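Local coordinates for Alr1585 protein (Nostoc sp., PDB 5C2I), which probably uses a bound haem to reduce hydrogen peroxide while oxidising dyes and other substrates, as a member of the DyP-type (dye-decolorizing) peroxidases, at residues A[427-432]-A[437-442]; A[323-326]-A[331-334]; A[286-291]-A[417-422]; A[406-409]-A[413-416]. The protein carries 1 engineered substitution. All blocks are in the same frame, centred on the assembly; numbering follows the deposited sequence.

Interaction 1: A[427-432]-A[437-442]; sequences TQKWPK and PETEEY
Trp-430 and Glu-440 form a hydrogen-bonded antiparallel pair: Trp-430 N donates to Glu-440 O at 2.9 Å, and Glu-440 N returns a bond to Trp-430 O. Gln-428 and Tyr-442 repeat the pattern two residues along, beyond the non-hydrogen-bonded pair of Lys-429 and Glu-441, with Tyr-442 N 3.0 Å from Gln-428 O. Tyr-442 O takes two donors from opposite faces of its carbonyl plane: Gln-428 N, and the indole Trp-430 NE1 at 3.1 Å, with an N-H...O angle of 169°. The acceptor lies in the indole plane, so this bond fixes the ring's rotation while Trp-430 CD1 rests on Tyr-442 CB. Toward the turn, Lys-432 N donates to Glu-438 O. The extended Lys-432 side chain brings NZ to Glu-438 OE2 (2.9 Å) from above the carboxylate plane; Glu-440 OE1, 4.1 Å from the same NZ, is beyond salt-bridge range. With an alanine here, Glu-438 would probably lose its salt-bridge mate and Glu-440 a nearby positive charge. Further out, Gln-428 NE2 bonds Pro-417 O, and Tyr-442 OH bonds Asp-269. In this two-stranded beta hairpin, the sheet face that carries Trp-430 and Tyr-442 packs on helix 263-277, and Trp-430 also on helix 281-289.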
loop_
_atom_site.group_PDB
_atom_site.type_symbol
_atom_site.label_atom_id
_atom_site.label_comp_id
_atom_site.label_asym_id
_atom_site.label_seq_id
_atom_site.Cartn_x
_atom_site.Cartn_y
_atom_site.Cartn_z
ATOM N N THR A 427 -42.798 -12.095 0.420
ATOM C CA THR A 427 -43.161 -10.972 -0.396
ATOM C C THR A 427 -42.995 -9.690 0.415
ATOM O O THR A 427 -43.539 -9.584 1.479
ATOM C CB THR A 427 -44.621 -11.069 -0.838
ATOM O OG1 THR A 427 -44.824 -12.329 -1.474
ATOM C CG2 THR A 427 -44.987 -9.933 -1.808
ATOM N N GLN A 428 -42.270 -8.723 -0.143
ATOM C CA GLN A 428 -42.215 -7.366 0.422
ATOM C C GLN A 428 -42.878 -6.365 -0.501
ATOM O O GLN A 428 -43.017 -6.593 -1.716
ATOM C CB GLN A 428 -40.758 -6.960 0.684
ATOM C CG GLN A 428 -40.026 -7.856 1.667
ATOM C CD GLN A 428 -39.473 -9.107 1.014
ATOM O OE1 GLN A 428 -39.185 -9.138 -0.194
ATOM N NE2 GLN A 428 -39.285 -10.141 1.820
ATOM N N LYS A 429 -43.314 -5.255 0.083
ATOM C CA LYS A 429 -43.863 -4.122 -0.668
ATOM C C LYS A 429 -42.847 -2.996 -0.637
ATOM O O LYS A 429 -42.450 -2.568 0.434
ATOM C CB LYS A 429 -45.165 -3.656 -0.025
ATOM C CG LYS A 429 -46.269 -4.706 -0.140
ATOM C CD LYS A 429 -47.605 -4.188 0.358
ATOM C CE LYS A 429 -47.651 -4.131 1.858
ATOM N NZ LYS A 429 -49.061 -4.110 2.305
ATOM N N TRP A 430 -42.439 -2.540 -1.807
ATOM C CA TRP A 430 -41.344 -1.585 -1.966
ATOM C C TRP A 430 -41.891 -0.265 -2.481
ATOM O O TRP A 430 -42.685 -0.255 -3.441
ATOM C CB TRP A 430 -40.323 -2.164 -2.945
ATOM C CG TRP A 430 -39.910 -3.560 -2.562
ATOM C CD1 TRP A 430 -40.603 -4.706 -2.782
ATOM C CD2 TRP A 430 -38.717 -3.953 -1.878
ATOM N NE1 TRP A 430 -39.909 -5.795 -2.317
ATOM C CE2 TRP A 430 -38.759 -5.359 -1.731
ATOM C CE3 TRP A 430 -37.601 -3.261 -1.384
ATOM C CZ2 TRP A 430 -37.731 -6.078 -1.096
ATOM C CZ3 TRP A 430 -36.602 -3.957 -0.768
ATOM C CH2 TRP A 430 -36.659 -5.359 -0.632
ATOM N N PRO A 431 -41.486 0.857 -1.860
ATOM C CA PRO A 431 -41.962 2.145 -2.354
ATOM C C PRO A 431 -41.352 2.458 -3.719
ATOM O O PRO A 431 -40.156 2.334 -3.899
ATOM C CB PRO A 431 -41.496 3.142 -1.273
ATOM C CG PRO A 431 -41.250 2.295 -0.034
ATOM C CD PRO A 431 -40.699 1.009 -0.624
ATOM N N LYS A 432 -42.185 2.798 -4.695
ATOM C CA LYS A 432 -41.691 3.193 -5.994
ATOM C C LYS A 432 -40.855 4.466 -5.912
ATOM O O LYS A 432 -39.840 4.597 -6.610
ATOM C CB LYS A 432 -42.856 3.405 -6.979
ATOM C CG LYS A 432 -43.649 2.153 -7.266
ATOM C CD LYS A 432 -44.707 2.424 -8.330
ATOM C CE LYS A 432 -45.584 1.205 -8.481
ATOM N NZ LYS A 432 -46.549 1.336 -9.587
ATOM N N PRO A 437 -46.301 7.051 -0.939
ATOM C CA PRO A 437 -46.913 5.820 -0.427
ATOM C C PRO A 437 -47.031 4.652 -1.414
ATOM O O PRO A 437 -47.077 3.500 -0.976
ATOM C CB PRO A 437 -48.307 6.294 0.047
ATOM C CG PRO A 437 -48.576 7.515 -0.757
ATOM C CD PRO A 437 -47.247 8.182 -0.921
ATOM N N GLU A 438 -47.082 4.920 -2.713
ATOM C CA GLU A 438 -47.353 3.830 -3.648
ATOM C C GLU A 438 -46.242 2.775 -3.609
ATOM O O GLU A 438 -45.059 3.112 -3.706
ATOM C CB GLU A 438 -47.573 4.342 -5.072
ATOM C CG GLU A 438 -48.047 3.240 -5.999
ATOM C CD GLU A 438 -48.410 3.717 -7.407
ATOM O OE1 GLU A 438 -48.470 4.941 -7.646
ATOM O OE2 GLU A 438 -48.655 2.857 -8.271
ATOM N N THR A 439 -46.639 1.508 -3.498
ATOM C CA THR A 439 -45.694 0.412 -3.465
ATOM C C THR A 439 -45.903 -0.549 -4.610
ATOM O O THR A 439 -46.923 -0.532 -5.303
ATOM C CB THR A 439 -45.779 -0.395 -2.153
ATOM O OG1 THR A 439 -47.072 -0.947 -2.011
ATOM C CG2 THR A 439 -45.447 0.485 -0.935
ATOM N N GLU A 440 -44.931 -1.417 -4.774
ATOM C CA GLU A 440 -45.001 -2.504 -5.718
ATOM C C GLU A 440 -44.451 -3.770 -5.025
ATOM O O GLU A 440 -43.476 -3.699 -4.287
ATOM C CB GLU A 440 -44.160 -2.155 -6.916
ATOM C CG GLU A 440 -43.949 -3.289 -7.871
ATOM C CD GLU A 440 -43.435 -2.795 -9.220
ATOM O OE1 GLU A 440 -43.782 -1.654 -9.610
ATOM O OE2 GLU A 440 -42.700 -3.560 -9.878
ATOM N N GLU A 441 -45.103 -4.911 -5.239
ATOM C CA GLU A 441 -44.652 -6.169 -4.607
ATOM C C GLU A 441 -43.449 -6.764 -5.343
ATOM O O GLU A 441 -43.393 -6.729 -6.562
ATOM C CB GLU A 441 -45.781 -7.209 -4.593
ATOM C CG GLU A 441 -46.850 -6.931 -3.558
ATOM C CD GLU A 441 -47.924 -7.996 -3.541
ATOM O OE1 GLU A 441 -48.061 -8.732 -4.526
ATOM O OE2 GLU A 441 -48.618 -8.104 -2.510
ATOM N N TYR A 442 -42.491 -7.300 -4.592
ATOM C CA TYR A 442 -41.368 -8.040 -5.172
ATOM C C TYR A 442 -40.918 -9.043 -4.121
ATOM O O TYR A 442 -40.753 -8.690 -2.934
ATOM C CB TYR A 442 -40.223 -7.089 -5.547
ATOM C CG TYR A 442 -39.033 -7.686 -6.222
ATOM C CD1 TYR A 442 -38.019 -8.311 -5.485
ATOM C CD2 TYR A 442 -38.871 -7.575 -7.590
ATOM C CE1 TYR A 442 -36.894 -8.851 -6.104
ATOM C CE2 TYR A 442 -37.751 -8.118 -8.218
ATOM C CZ TYR A 442 -36.761 -8.744 -7.460
ATOM O OH TYR A 442 -35.661 -9.241 -8.115
#

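Interaction 2: A[323-326]-A[331-334]; sequences TKCP and TRKT. With HEM (protoporphyrin IX containing Fe), chain E.
The loop at Cys-325 passes the side of helix 330-334 with its CA 7.5 Å from that of Arg-332, a spacing bridged by side chains and one carbonyl. Arg-332 NH1 donates to Cys-325 O at 2.9 Å. The nitrogen lies in the carbonyl plane, but the N-H...O angle is 130° and the oxygen is tilted 27° from the guanidinium plane, so the bond is bent. The arginine chain runs extended from CG to NE, CG lying opposite the backbone N (chi1 -167°), which carries its head from the helix to the loop. Its aliphatic part is covered on the way: Cys-325 SG sits 4.0 Å from Arg-332 CB, and Pro-326 O is 3.5 Å from Arg-332 CD. Asp-339 takes NE in a salt bridge, and Asp-319 O takes NH2. A leucine at Arg-332 would probably leave Asp-339 without its charge mate and Cys-325 O without this donor. On the other side of the helix Thr-334 OG1 approaches the haem atom C2D at 3.4 Å. The chemistry thus implies a buried guanidinium with all three nitrogens engaged, its charge probably balanced by Asp-339, tying the loop to a helix that lines the haem pocket.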
loop_
_atom_site.group_PDB
_atom_site.type_symbol
_atom_site.label_atom_id
_atom_site.label_comp_id
_atom_site.label_asym_id
_atom_site.label_seq_id
_atom_site.Cartn_x
_atom_site.Cartn_y
_atom_site.Cartn_z
ATOM N N THR A 323 -42.481 4.911 4.247
ATOM C CA THR A 323 -42.251 5.133 2.817
ATOM C C THR A 323 -40.810 5.529 2.467
ATOM O O THR A 323 -40.496 5.683 1.302
ATOM C CB THR A 323 -43.208 6.208 2.253
ATOM O OG1 THR A 323 -42.923 7.468 2.841
ATOM C CG2 THR A 323 -44.664 5.809 2.540
ATOM N N LYS A 324 -39.958 5.736 3.493
ATOM C CA LYS A 324 -38.538 6.008 3.270
ATOM C C LYS A 324 -37.739 4.731 3.585
ATOM O O LYS A 324 -37.121 4.130 2.688
ATOM C CB LYS A 324 -38.099 7.235 4.092
ATOM C CG LYS A 324 -38.874 8.509 3.745
ATOM C CD LYS A 324 -38.704 9.554 4.834
ATOM C CE LYS A 324 -39.307 10.894 4.490
ATOM N NZ LYS A 324 -39.251 11.744 5.706
ATOM N N CYS A 325 -37.759 4.324 4.846
ATOM C CA CYS A 325 -37.282 3.001 5.257
ATOM C C CYS A 325 -38.471 2.073 5.442
ATOM O O CYS A 325 -39.251 2.224 6.404
ATOM C CB CYS A 325 -36.504 3.061 6.562
ATOM S SG CYS A 325 -35.802 1.438 6.994
ATOM N N PRO A 326 -38.637 1.109 4.522
ATOM C CA PRO A 326 -39.748 0.190 4.665
ATOM C C PRO A 326 -39.777 -0.573 5.985
ATOM O O PRO A 326 -38.728 -0.833 6.593
ATOM C CB PRO A 326 -39.530 -0.798 3.498
ATOM C CG PRO A 326 -38.918 0.060 2.444
ATOM C CD PRO A 326 -37.946 0.926 3.245
ATOM N N THR A 331 -32.766 -3.303 9.147
ATOM C CA THR A 331 -32.571 -2.472 10.343
ATOM C C THR A 331 -33.845 -2.191 11.079
ATOM O O THR A 331 -33.879 -2.196 12.311
ATOM C CB THR A 331 -31.843 -1.120 10.053
ATOM O OG1 THR A 331 -32.564 -0.396 9.075
ATOM C CG2 THR A 331 -30.414 -1.355 9.575
ATOM N N ARG A 332 -34.923 -2.014 10.336
ATOM C CA ARG A 332 -36.186 -1.682 10.950
ATOM C C ARG A 332 -36.928 -2.914 11.509
ATOM O O ARG A 332 -37.673 -2.794 12.484
ATOM C CB ARG A 332 -37.076 -0.938 9.940
ATOM C CG ARG A 332 -38.292 -0.271 10.568
ATOM C CD ARG A 332 -38.862 0.826 9.714
ATOM N NE ARG A 332 -39.923 1.522 10.413
ATOM C CZ ARG A 332 -40.480 2.665 10.014
ATOM N NH1 ARG A 332 -40.056 3.312 8.935
ATOM N NH2 ARG A 332 -41.401 3.240 10.786
ATOM N N LYS A 333 -36.698 -4.090 10.915
ATOM C CA LYS A 333 -37.200 -5.353 11.458
ATOM C C LYS A 333 -36.473 -5.748 12.762
ATOM O O LYS A 333 -37.118 -6.115 13.751
ATOM C CB LYS A 333 -36.977 -6.470 10.463
ATOM C CG LYS A 333 -38.006 -6.484 9.353
ATOM C CD LYS A 333 -39.298 -7.177 9.801
ATOM C CE LYS A 333 -39.986 -7.974 8.729
ATOM N NZ LYS A 333 -41.019 -8.913 9.252
ATOM N N THR A 334 -35.152 -5.580 12.782
ATOM C CA THR A 334 -34.362 -6.037 13.911
ATOM C C THR A 334 -34.289 -4.996 15.022
ATOM O O THR A 334 -34.075 -5.359 16.183
ATOM C CB THR A 334 -32.945 -6.460 13.488
ATOM O OG1 THR A 334 -32.279 -5.356 12.868
ATOM C CG2 THR A 334 -32.970 -7.613 12.551
HETATM C CHA HEM E . -27.756 -4.519 11.531
HETATM C CHB HEM E . -26.162 -7.251 7.891
HETATM C CHC HEM E . -27.683 -11.209 10.222
HETATM C CHD HEM E . -29.483 -8.424 13.712
HETATM C C1A HEM E . -27.206 -4.916 10.323
HETATM C C2A HEM E . -26.690 -4.033 9.329
HETATM C C3A HEM E . -26.244 -4.803 8.312
HETATM C C4A HEM E . -26.460 -6.148 8.686
HETATM C CMA HEM E . -25.580 -4.357 7.037
HETATM C CAA HEM E . -26.632 -2.501 9.376
HETATM C CBA HEM E . -25.406 -1.853 10.025
HETATM C CGA HEM E . -25.331 -2.282 11.464
HETATM O O1A HEM E . -25.990 -1.697 12.373
HETATM O O2A HEM E . -24.607 -3.238 11.748
HETATM C C1B HEM E . -26.409 -8.573 8.256
HETATM C C2B HEM E . -26.028 -9.712 7.465
HETATM C C3B HEM E . -26.405 -10.801 8.118
HETATM C C4B HEM E . -27.096 -10.319 9.317
HETATM C CMB HEM E . -25.303 -9.642 6.168
HETATM C CAB HEM E . -26.216 -12.243 7.822
HETATM C CBB HEM E . -25.230 -12.727 7.046
HETATM C C1C HEM E . -28.368 -10.799 11.378
HETATM C C2C HEM E . -29.094 -11.610 12.224
HETATM C C3C HEM E . -29.624 -10.808 13.201
HETATM C C4C HEM E . -29.183 -9.505 12.942
HETATM C CMC HEM E . -29.247 -13.102 12.163
HETATM C CAC HEM E . -30.510 -11.150 14.313
HETATM C CBC HEM E . -31.401 -12.108 14.381
HETATM C C1D HEM E . -29.023 -7.144 13.410
HETATM C C2D HEM E . -29.292 -6.020 14.301
HETATM C C3D HEM E . -28.859 -4.929 13.684
HETATM C C4D HEM E . -28.274 -5.423 12.419
HETATM C CMD HEM E . -29.961 -6.046 15.665
HETATM C CAD HEM E . -28.883 -3.531 14.232
HETATM C CBD HEM E . -30.201 -2.794 13.967
HETATM C CGD HEM E . -30.146 -1.435 14.584
HETATM O O1D HEM E . -30.370 -0.486 13.837
HETATM O O2D HEM E . -29.891 -1.246 15.823
HETATM N NA HEM E . -27.130 -6.204 9.885
HETATM N NB HEM E . -27.090 -8.987 9.278
HETATM N NC HEM E . -28.501 -9.495 11.758
HETATM N ND HEM E . -28.482 -6.740 12.258
HETATM FE FE HEM E . -27.838 -7.828 10.802
HETATM O O HOH W 1 -25.825 -8.300 11.894
#

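Interaction 3: A[286-291]-A[417-422]; sequences ALIVGR and PDPLIG. With HEM (protoporphyrin IX containing Fe), chain E.
Ile-288 lays its CG2 methyl against the ring of Pro-419, with Ile-288 CG2 to Pro-419 CG at 4.0 Å. That proline carbon also lies 3.7 Å from Ile-288 O, so the pyrrolidine covers both the branch and the carbonyl of the last helical turn. The methyl points there because CG2 stands opposite the backbone N, CG1 being set beside it (chi1 -68°). The same methyl is a looser 4.5 Å from Leu-420 CD1. The contact between the two segments is entirely van der Waals. Each has its own internal fixings: Gly-290, with phi 106°, leaves the helix while bonding back to Ala-286 O, and Asp-418 OD1 gathers two backbone donors. Leu-420 N meets OD1 nearly along its C-O axis, forming an Asx turn, while Ile-421 N comes from above the carboxylate plane at 3.0 Å from Asp-418 OD1. This grip sets two apolar side chains against the haem: Leu-420 CD2 is 3.6 Å from haem C1B, and Ile-421 CG2 is 3.5 Å from haem CHC. From the helix end Val-289 CG1 reaches haem CMA at 3.7 Å. All three lie across the porphyrin from the iron-bound water. Asp-418 OD2 accepts from His-330 ND1, an arrangement consistent with the proximal histidine-aspartate pair of DyP-type peroxidases, with His-330 probably the axial ligand.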
loop_
_atom_site.group_PDB
_atom_site.type_symbol
_atom_site.label_atom_id
_atom_site.label_comp_id
_atom_site.label_asym_id
_atom_site.label_seq_id
_atom_site.Cartn_x
_atom_site.Cartn_y
_atom_site.Cartn_z
ATOM N N ALA A 286 -30.245 -0.124 -0.186
ATOM C CA ALA A 286 -30.657 0.537 1.019
ATOM C C ALA A 286 -32.077 0.161 1.468
ATOM O O ALA A 286 -32.358 0.100 2.677
ATOM C CB ALA A 286 -30.553 2.039 0.860
ATOM N N LEU A 287 -32.947 -0.142 0.529
ATOM C CA LEU A 287 -34.296 -0.615 0.875
ATOM C C LEU A 287 -34.312 -2.038 1.441
ATOM O O LEU A 287 -35.206 -2.421 2.208
ATOM C CB LEU A 287 -35.215 -0.544 -0.358
ATOM C CG LEU A 287 -35.454 0.843 -0.935
ATOM C CD1 LEU A 287 -36.316 0.804 -2.184
ATOM C CD2 LEU A 287 -36.077 1.788 0.097
ATOM N N ILE A 288 -33.356 -2.844 1.034
ATOM C CA ILE A 288 -33.247 -4.215 1.529
ATOM C C ILE A 288 -32.714 -4.146 2.980
ATOM O O ILE A 288 -33.245 -4.783 3.882
ATOM C CB ILE A 288 -32.262 -5.041 0.662
ATOM C CG1 ILE A 288 -32.795 -5.279 -0.755
ATOM C CG2 ILE A 288 -31.949 -6.402 1.313
ATOM C CD1 ILE A 288 -31.713 -5.555 -1.777
ATOM N N VAL A 289 -31.626 -3.396 3.171
ATOM C CA VAL A 289 -30.885 -3.416 4.418
ATOM C C VAL A 289 -31.390 -2.408 5.439
ATOM O O VAL A 289 -31.387 -2.714 6.640
ATOM C CB VAL A 289 -29.395 -3.179 4.151
ATOM C CG1 VAL A 289 -28.622 -2.973 5.436
ATOM C CG2 VAL A 289 -28.819 -4.360 3.363
ATOM N N GLY A 290 -31.807 -1.238 4.964
ATOM C CA GLY A 290 -32.207 -0.120 5.820
ATOM C C GLY A 290 -31.132 0.966 5.818
ATOM O O GLY A 290 -31.355 2.070 6.298
ATOM N N ARG A 291 -29.975 0.636 5.244
ATOM C CA ARG A 291 -28.881 1.585 5.056
ATOM C C ARG A 291 -28.258 1.361 3.682
ATOM O O ARG A 291 -28.242 0.257 3.159
ATOM C CB ARG A 291 -27.761 1.405 6.107
ATOM C CG ARG A 291 -28.130 1.723 7.536
ATOM C CD ARG A 291 -26.977 1.295 8.426
ATOM N NE ARG A 291 -27.269 1.474 9.823
ATOM C CZ ARG A 291 -26.979 2.552 10.553
ATOM N NH1 ARG A 291 -26.420 3.646 10.022
ATOM N NH2 ARG A 291 -27.293 2.550 11.833
ATOM N N PRO A 417 -41.418 -11.076 5.306
ATOM C CA PRO A 417 -40.196 -11.336 6.056
ATOM C C PRO A 417 -39.102 -10.310 5.769
ATOM O O PRO A 417 -39.089 -9.677 4.700
ATOM C CB PRO A 417 -39.776 -12.724 5.577
ATOM C CG PRO A 417 -40.475 -12.931 4.264
ATOM C CD PRO A 417 -41.685 -12.068 4.260
ATOM N N ASP A 418 -38.181 -10.162 6.734
ATOM C CA ASP A 418 -36.911 -9.468 6.503
ATOM C C ASP A 418 -36.259 -10.069 5.232
ATOM O O ASP A 418 -36.068 -11.277 5.188
ATOM C CB ASP A 418 -36.049 -9.710 7.753
ATOM C CG ASP A 418 -34.686 -9.058 7.712
ATOM O OD1 ASP A 418 -33.987 -9.092 6.663
ATOM O OD2 ASP A 418 -34.297 -8.564 8.803
ATOM N N PRO A 419 -36.007 -9.246 4.159
ATOM C CA PRO A 419 -35.530 -9.817 2.886
ATOM C C PRO A 419 -34.072 -10.244 2.943
ATOM O O PRO A 419 -33.621 -11.041 2.115
ATOM C CB PRO A 419 -35.688 -8.658 1.900
ATOM C CG PRO A 419 -35.508 -7.448 2.773
ATOM C CD PRO A 419 -36.228 -7.798 4.047
ATOM N N LEU A 420 -33.366 -9.806 3.983
ATOM C CA LEU A 420 -31.997 -10.232 4.185
ATOM C C LEU A 420 -31.890 -11.555 4.924
ATOM O O LEU A 420 -31.205 -12.454 4.459
ATOM C CB LEU A 420 -31.250 -9.111 4.961
ATOM C CG LEU A 420 -29.739 -9.200 4.990
ATOM C CD1 LEU A 420 -29.160 -9.033 3.590
ATOM C CD2 LEU A 420 -29.145 -8.143 5.940
ATOM N N ILE A 421 -32.587 -11.708 6.070
ATOM C CA ILE A 421 -32.404 -12.869 6.940
ATOM C C ILE A 421 -33.693 -13.619 7.296
ATOM O O ILE A 421 -33.651 -14.659 7.979
ATOM C CB ILE A 421 -31.729 -12.489 8.299
ATOM C CG1 ILE A 421 -32.640 -11.591 9.131
ATOM C CG2 ILE A 421 -30.396 -11.862 8.093
ATOM C CD1 ILE A 421 -32.307 -11.524 10.615
ATOM N N GLY A 422 -34.844 -13.155 6.827
ATOM C CA GLY A 422 -36.081 -13.787 7.167
ATOM C C GLY A 422 -36.250 -15.166 6.534
ATOM O O GLY A 422 -36.029 -15.327 5.333
HETATM C CHA HEM E . -27.756 -4.519 11.531
HETATM C CHB HEM E . -26.162 -7.251 7.891
HETATM C CHC HEM E . -27.683 -11.209 10.222
HETATM C CHD HEM E . -29.483 -8.424 13.712
HETATM C C1A HEM E . -27.206 -4.916 10.323
HETATM C C2A HEM E . -26.690 -4.033 9.329
HETATM C C3A HEM E . -26.244 -4.803 8.312
HETATM C C4A HEM E . -26.460 -6.148 8.686
HETATM C CMA HEM E . -25.580 -4.357 7.037
HETATM C CAA HEM E . -26.632 -2.501 9.376
HETATM C CBA HEM E . -25.406 -1.853 10.025
HETATM C CGA HEM E . -25.331 -2.282 11.464
HETATM O O1A HEM E . -25.990 -1.697 12.373
HETATM O O2A HEM E . -24.607 -3.238 11.748
HETATM C C1B HEM E . -26.409 -8.573 8.256
HETATM C C2B HEM E . -26.028 -9.712 7.465
HETATM C C3B HEM E . -26.405 -10.801 8.118
HETATM C C4B HEM E . -27.096 -10.319 9.317
HETATM C CMB HEM E . -25.303 -9.642 6.168
HETATM C CAB HEM E . -26.216 -12.243 7.822
HETATM C CBB HEM E . -25.230 -12.727 7.046
HETATM C C1C HEM E . -28.368 -10.799 11.378
HETATM C C2C HEM E . -29.094 -11.610 12.224
HETATM C C3C HEM E . -29.624 -10.808 13.201
HETATM C C4C HEM E . -29.183 -9.505 12.942
HETATM C CMC HEM E . -29.247 -13.102 12.163
HETATM C CAC HEM E . -30.510 -11.150 14.313
HETATM C CBC HEM E . -31.401 -12.108 14.381
HETATM C C1D HEM E . -29.023 -7.144 13.410
HETATM C C2D HEM E . -29.292 -6.020 14.301
HETATM C C3D HEM E . -28.859 -4.929 13.684
HETATM C C4D HEM E . -28.274 -5.423 12.419
HETATM C CMD HEM E . -29.961 -6.046 15.665
HETATM C CAD HEM E . -28.883 -3.531 14.232
HETATM C CBD HEM E . -30.201 -2.794 13.967
HETATM C CGD HEM E . -30.146 -1.435 14.584
HETATM O O1D HEM E . -30.370 -0.486 13.837
HETATM O O2D HEM E . -29.891 -1.246 15.823
HETATM N NA HEM E . -27.130 -6.204 9.885
HETATM N NB HEM E . -27.090 -8.987 9.278
HETATM N NC HEM E . -28.501 -9.495 11.758
HETATM N ND HEM E . -28.482 -6.740 12.258
HETATM FE FE HEM E . -27.838 -7.828 10.802
HETATM O O HOH W 1 -25.825 -8.300 11.894
#

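Interaction 4: A[406-409]-A[413-416]; sequences NPQN and VNTG
The irregular connection between helix 397-405 and strand 428-431 doubles back on itself where Gln-408 and Asn-409 meet Asn-414 and Gly-416. Backbone and side-chain bonds both close it. Gly-416 N donates to Gln-408 O at 2.8 Å with an N-H...O angle of 163°, and Asn-414 N donates to Asn-409 OD1 at 2.9 Å, almost straight at 175°. Asn-409 OD1 is shared: Gln-408 NE2 also reaches it, 3.1 Å away, and the two donors come from opposite faces of the asparagine amide plane. Gln-408 can do this because its CG sits between the backbone N and the carbonyl carbon (chi1 69°), with the chain extended beyond, and the accepting oxygen lies in its amide plane. The Gln-408 and Asn-414 side chains run alongside each other in the same direction, with Gln-408 NE2 3.5 Å from Asn-414 OD1. Gln-408 CB rests 3.9 Å from Gly-416 CA. At the backbone angles of Gly-416 a beta carbon would be jammed against the carbonyl oxygen of Thr-415, so glycine suits the bend. The hydroxyl of Thr-415 bonds back to Gln-412 O. Chemically, amide groups and backbone close the exposed side of the loop, where Gln-408, Asn-409 and Asn-414 lie. Inward, Pro-407 O and Gly-416 O are 3.5 Å apart; Lys-333 NZ bonds Gly-416 O, and its positive charge probably offsets the repulsion between the two carbonyl dipoles.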
loop_
_atom_site.group_PDB
_atom_site.type_symbol
_atom_site.label_atom_id
_atom_site.label_comp_id
_atom_site.label_asym_id
_atom_site.label_seq_id
_atom_site.Cartn_x
_atom_site.Cartn_y
_atom_site.Cartn_z
ATOM N N ASN A 406 -38.657 -13.124 10.824
ATOM C CA ASN A 406 -39.382 -14.112 10.035
ATOM C C ASN A 406 -40.833 -13.775 9.696
ATOM O O ASN A 406 -41.235 -13.971 8.558
ATOM C CB ASN A 406 -39.344 -15.479 10.725
ATOM C CG ASN A 406 -37.946 -16.074 10.787
ATOM O OD1 ASN A 406 -36.997 -15.579 10.179
ATOM N ND2 ASN A 406 -37.829 -17.158 11.534
ATOM N N PRO A 407 -41.623 -13.259 10.664
ATOM C CA PRO A 407 -43.057 -13.245 10.368
ATOM C C PRO A 407 -43.483 -12.213 9.322
ATOM O O PRO A 407 -42.997 -11.069 9.316
ATOM C CB PRO A 407 -43.695 -12.880 11.705
ATOM C CG PRO A 407 -42.699 -13.339 12.735
ATOM C CD PRO A 407 -41.370 -13.033 12.101
ATOM N N GLN A 408 -44.417 -12.625 8.462
ATOM C CA GLN A 408 -44.920 -11.687 7.430
ATOM C C GLN A 408 -45.726 -10.528 8.046
ATOM O O GLN A 408 -45.846 -9.501 7.419
ATOM C CB GLN A 408 -45.702 -12.394 6.329
ATOM C CG GLN A 408 -47.016 -12.944 6.824
ATOM C CD GLN A 408 -48.043 -13.318 5.735
ATOM O OE1 GLN A 408 -47.868 -14.259 4.994
ATOM N NE2 GLN A 408 -49.163 -12.602 5.710
ATOM N N ASN A 409 -46.292 -10.706 9.249
ATOM C CA ASN A 409 -47.162 -9.698 9.826
ATOM C C ASN A 409 -46.502 -8.874 10.940
ATOM O O ASN A 409 -47.181 -8.175 11.687
ATOM C CB ASN A 409 -48.459 -10.329 10.305
ATOM C CG ASN A 409 -49.286 -10.869 9.146
ATOM O OD1 ASN A 409 -49.085 -10.475 7.974
ATOM N ND2 ASN A 409 -50.259 -11.684 9.470
ATOM N N VAL A 413 -49.369 -6.092 9.342
ATOM C CA VAL A 413 -49.865 -7.123 8.463
ATOM C C VAL A 413 -49.296 -6.893 7.062
ATOM O O VAL A 413 -49.179 -5.760 6.594
ATOM C CB VAL A 413 -51.425 -7.130 8.436
ATOM C CG1 VAL A 413 -51.934 -8.105 7.398
ATOM C CG2 VAL A 413 -51.983 -7.495 9.803
ATOM N N ASN A 414 -48.884 -7.979 6.423
ATOM C CA ASN A 414 -48.331 -7.970 5.059
ATOM C C ASN A 414 -47.042 -7.188 4.857
ATOM O O ASN A 414 -46.758 -6.772 3.743
ATOM C CB ASN A 414 -49.380 -7.549 4.034
ATOM C CG ASN A 414 -50.571 -8.468 4.045
ATOM O OD1 ASN A 414 -50.431 -9.675 4.231
ATOM N ND2 ASN A 414 -51.734 -7.911 3.925
ATOM N N THR A 415 -46.274 -7.004 5.926
ATOM C CA THR A 415 -44.912 -6.475 5.806
ATOM C C THR A 415 -44.005 -7.435 5.048
ATOM O O THR A 415 -43.186 -7.026 4.209
ATOM C CB THR A 415 -44.316 -6.207 7.196
ATOM O OG1 THR A 415 -45.126 -5.205 7.849
ATOM C CG2 THR A 415 -42.867 -5.736 7.088
ATOM N N GLY A 416 -44.197 -8.730 5.310
ATOM C CA GLY A 416 -43.367 -9.763 4.710
ATOM C C GLY A 416 -42.156 -10.002 5.587
ATOM O O GLY A 416 -41.871 -9.238 6.502
#

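How the interactions relate
Interactions 2 and 3 are the closest together, about 8 Å between centres; every other pair is about 13 Å apart. Along the chain, 323-326 with 331-334 and 406-409 with 413-416 both fall inside the long loop closed by interaction 3, and the hairpin of interaction 1 follows. Helices 281-289 and 330-334 are joined through Thr-331 N and Val-289 O, 2.9 Å apart, and both bring residues to the haem. The hairpin lies outside them, touching interaction 3 through Trp-430 and Gln-428 and interaction 2 through Pro-431. Lys-333 links interaction 2 to interaction 4. Interactions 2 and 3 touch the haem, while interactions 1 and 4 lie farther from the chain's centre, on the same side.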